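Local atomic coordinates of saframycin Mx1 synthetase B (Legionella pneumophila subsp. pneumophila, PDB entry 3LNV), a protein that belongs to the ANL superfamily of AMP-binding enzymes and is also known as a fatty acid AMP ligase. Residues Tyr327-Ala332 / Ile436-Gly441. Sequence-based numbering, arbitrary orientation.
Sequences YGLAEA and IYLRTG. With 1ZZ (5'-O-[(S)-(dodecanoyloxy)(hydroxy)phosphoryl]adenosine), chain B; POP (pyrophosphate 2-), chain C.
Leu438 supplies most of the apolar contact. Its CD1 rests 3.4 Å from Glu331 CB, the two side chains crossing at about a right angle, while CD2 lies 3.9 Å from Ala332 CB and meets Leu329 CD2 tip to tip. With CG anti to the backbone N (chi1 167°), the isobutyl group of Leu438 reaches Glu331, whose CB is also 3.7 Å from CD2. Thr440 continues the packing: its CB sits 4.0 Å from Leu329 CD1, and its CG2 abuts Tyr327 OH at 3.4 Å. That hydroxyl is hydrogen-bonded to Asp442 OD2, itself hydrogen-bonded to 1ZZ; Thr440 OG1 is hydrogen-bonded to Ile402 O and Asp442 N.

The same segment, 327-332, also borders both ligands. Ala330 N donates an almost straight hydrogen bond to O3 of 1ZZ (3.3 Å, 175°), and C19 of the 1ZZ adenine lies 3.7 Å from Tyr327 CD1, at the tyrosine ring's edge and near its plane. A bend at chi2 (88°) brings Glu331 OE2, hydrogen-bonded to Tyr413 OH, within 2.6 Å of pyrophosphate O6. The end of strand 323-328 and the turn after it thus pack against strand 438-440 of an antiparallel sheet; YGLAE fits the YGxxE-type (A5) motif of ANL enzymes, here lining the nucleotide pocket.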
loop_
_atom_site.group_PDB
_atom_site.type_symbol
_atom_site.label_atom_id
_atom_site.label_comp_id
_atom_site.label_asym_id
_atom_site.label_seq_id
_atom_site.Cartn_x
_atom_site.Cartn_y
_atom_site.Cartn_z
ATOM N N TYR A 327 -1.326 5.741 -10.471
ATOM C CA TYR A 327 -2.630 5.506 -9.882
ATOM C C TYR A 327 -3.013 4.058 -10.127
ATOM O O TYR A 327 -2.724 3.497 -11.192
ATOM C CB TYR A 327 -3.684 6.452 -10.484
ATOM C CG TYR A 327 -5.122 5.998 -10.281
ATOM C CD1 TYR A 327 -5.817 6.320 -9.114
ATOM C CD2 TYR A 327 -5.778 5.240 -11.251
ATOM C CE1 TYR A 327 -7.132 5.911 -8.921
ATOM C CE2 TYR A 327 -7.092 4.798 -11.053
ATOM C CZ TYR A 327 -7.763 5.151 -9.900
ATOM O OH TYR A 327 -9.057 4.724 -9.729
ATOM N N GLY A 328 -3.653 3.460 -9.127
ATOM C CA GLY A 328 -4.207 2.117 -9.255
ATOM C C GLY A 328 -4.948 1.699 -7.998
ATOM O O GLY A 328 -5.034 2.453 -7.030
ATOM N N LEU A 329 -5.488 0.492 -8.014
ATOM C CA LEU A 329 -6.231 -0.014 -6.874
ATOM C C LEU A 329 -6.292 -1.534 -6.957
ATOM O O LEU A 329 -6.136 -2.124 -8.034
ATOM C CB LEU A 329 -7.637 0.591 -6.831
ATOM C CG LEU A 329 -8.647 0.156 -7.906
ATOM C CD1 LEU A 329 -10.045 0.524 -7.489
ATOM C CD2 LEU A 329 -8.318 0.748 -9.309
ATOM N N ALA A 330 -6.512 -2.167 -5.823
ATOM C CA ALA A 330 -6.535 -3.624 -5.754
ATOM C C ALA A 330 -7.524 -4.299 -6.732
ATOM O O ALA A 330 -7.210 -5.348 -7.280
ATOM C CB ALA A 330 -6.803 -4.063 -4.314
ATOM N N GLU A 331 -8.696 -3.695 -6.977
ATOM C CA GLU A 331 -9.705 -4.288 -7.867
ATOM C C GLU A 331 -9.232 -4.362 -9.306
ATOM O O GLU A 331 -9.742 -5.145 -10.120
ATOM C CB GLU A 331 -11.031 -3.487 -7.818
ATOM C CG GLU A 331 -11.809 -3.624 -6.515
ATOM C CD GLU A 331 -11.412 -2.611 -5.441
ATOM O OE1 GLU A 331 -10.277 -2.079 -5.455
ATOM O OE2 GLU A 331 -12.249 -2.375 -4.557
ATOM N N ALA A 332 -8.248 -3.535 -9.622
ATOM C CA ALA A 332 -7.608 -3.584 -10.928
ATOM C C ALA A 332 -6.232 -4.231 -10.829
ATOM O O ALA A 332 -5.338 -3.910 -11.603
ATOM C CB ALA A 332 -7.508 -2.177 -11.518
ATOM N N ILE A 436 -17.624 -4.263 -20.182
ATOM C CA ILE A 436 -17.941 -4.304 -18.772
ATOM C C ILE A 436 -16.772 -3.680 -17.999
ATOM O O ILE A 436 -15.611 -3.926 -18.313
ATOM C CB ILE A 436 -18.256 -5.752 -18.347
ATOM C CG1 ILE A 436 -17.888 -6.000 -16.890
ATOM C CG2 ILE A 436 -17.507 -6.723 -19.221
ATOM C CD1 ILE A 436 -17.678 -7.481 -16.599
ATOM N N TYR A 437 -17.078 -2.853 -17.008
ATOM C CA TYR A 437 -16.064 -1.999 -16.389
ATOM C C TYR A 437 -16.029 -2.137 -14.887
ATOM O O TYR A 437 -17.065 -2.333 -14.248
ATOM C CB TYR A 437 -16.344 -0.521 -16.698
ATOM C CG TYR A 437 -16.115 -0.131 -18.134
ATOM C CD1 TYR A 437 -14.930 0.477 -18.532
ATOM C CD2 TYR A 437 -17.075 -0.385 -19.094
ATOM C CE1 TYR A 437 -14.710 0.817 -19.861
ATOM C CE2 TYR A 437 -16.876 -0.036 -20.406
ATOM C CZ TYR A 437 -15.697 0.558 -20.786
ATOM O OH TYR A 437 -15.522 0.887 -22.100
ATOM N N LEU A 438 -14.834 -1.990 -14.326
ATOM C CA LEU A 438 -14.695 -1.746 -12.895
ATOM C C LEU A 438 -15.008 -0.288 -12.579
ATOM O O LEU A 438 -14.453 0.619 -13.193
ATOM C CB LEU A 438 -13.265 -2.042 -12.446
ATOM C CG LEU A 438 -12.832 -1.557 -11.068
ATOM C CD1 LEU A 438 -13.471 -2.358 -9.930
ATOM C CD2 LEU A 438 -11.315 -1.650 -11.008
ATOM N N ARG A 439 -15.899 -0.073 -11.614
ATOM C CA ARG A 439 -16.189 1.259 -11.101
ATOM C C ARG A 439 -15.338 1.468 -9.846
ATOM O O ARG A 439 -15.474 0.750 -8.886
ATOM C CB ARG A 439 -17.701 1.391 -10.786
ATOM C CG ARG A 439 -18.626 1.034 -11.940
ATOM C CD ARG A 439 -20.119 1.280 -11.551
ATOM N NE ARG A 439 -20.317 2.672 -11.161
ATOM C CZ ARG A 439 -21.499 3.267 -11.007
ATOM N NH1 ARG A 439 -22.648 2.595 -11.177
ATOM N NH2 ARG A 439 -21.529 4.541 -10.667
ATOM N N THR A 440 -14.437 2.438 -9.875
ATOM C CA THR A 440 -13.387 2.553 -8.853
ATOM C C THR A 440 -13.798 3.211 -7.548
ATOM O O THR A 440 -13.179 2.955 -6.502
ATOM C CB THR A 440 -12.207 3.346 -9.387
ATOM O OG1 THR A 440 -12.624 4.684 -9.660
ATOM C CG2 THR A 440 -11.678 2.697 -10.664
ATOM N N GLY A 441 -14.839 4.043 -7.617
ATOM C CA GLY A 441 -15.278 4.853 -6.486
ATOM C C GLY A 441 -14.577 6.204 -6.496
ATOM O O GLY A 441 -14.866 7.092 -5.692
HETATM P P 1ZZ B . -5.758 0.274 -2.564
HETATM C C1 1ZZ B . 7.190 -1.274 -9.368
HETATM N N1 1ZZ B . -5.259 6.227 -4.817
HETATM O O1 1ZZ B . -3.416 2.314 -3.276
HETATM C C2 1ZZ B . 6.328 -0.205 -8.704
HETATM N N2 1ZZ B . -3.508 6.106 -6.154
HETATM O O2 1ZZ B . -4.406 0.168 -3.552
HETATM C C3 1ZZ B . 4.854 -0.536 -8.895
HETATM N N3 1ZZ B . -5.591 8.750 -5.009
HETATM O O3 1ZZ B . -6.822 -0.434 -3.090
HETATM C C4 1ZZ B . 3.887 -0.086 -7.819
HETATM N N4 1ZZ B . -4.025 9.786 -6.476
HETATM O O4 1ZZ B . -5.371 -0.262 -1.154
HETATM C C5 1ZZ B . 2.787 0.531 -8.747
HETATM N N5 1ZZ B . -2.355 8.635 -7.523
HETATM O O5 1ZZ B . -6.270 1.813 -2.592
HETATM C C6 1ZZ B . 1.920 1.665 -8.118
HETATM O O6 1ZZ B . -6.204 4.614 -3.197
HETATM C C7 1ZZ B . 0.542 2.085 -8.641
HETATM O O7 1ZZ B . -8.487 6.257 -3.910
HETATM C C8 1ZZ B . -0.777 1.868 -7.836
HETATM O O8 1ZZ B . -8.931 4.005 -5.260
HETATM C C9 1ZZ B . -0.794 2.404 -6.417
HETATM C C10 1ZZ B . -2.226 2.499 -5.796
HETATM C C11 1ZZ B . -2.721 1.145 -5.235
HETATM C C12 1ZZ B . -3.796 1.319 -4.138
HETATM C C13 1ZZ B . -6.601 2.469 -3.797
HETATM C C14 1ZZ B . -7.075 3.790 -3.653
HETATM C C15 1ZZ B . -7.778 4.504 -4.874
HETATM C C16 1ZZ B . -7.719 5.800 -4.561
HETATM C C17 1ZZ B . -6.346 5.819 -4.040
HETATM C C18 1ZZ B . -4.303 5.415 -5.492
HETATM C C19 1ZZ B . -3.976 7.469 -6.067
HETATM C C20 1ZZ B . -4.978 7.519 -5.287
HETATM C C21 1ZZ B . -5.121 9.849 -5.541
HETATM C C22 1ZZ B . -3.442 8.741 -6.654
HETATM P P1 POP C . -11.013 0.789 -0.057
HETATM O O1 POP C . -9.506 0.950 -0.033
HETATM O O2 POP C . -11.482 -0.190 0.994
HETATM O O3 POP C . -11.716 2.076 0.306
HETATM O O POP C . -11.510 0.195 -1.475
HETATM P P2 POP C . -11.118 0.486 -3.018
HETATM O O4 POP C . -9.879 -0.343 -3.423
HETATM O O5 POP C . -10.884 1.943 -3.358
HETATM O O6 POP C . -12.366 0.054 -3.768
#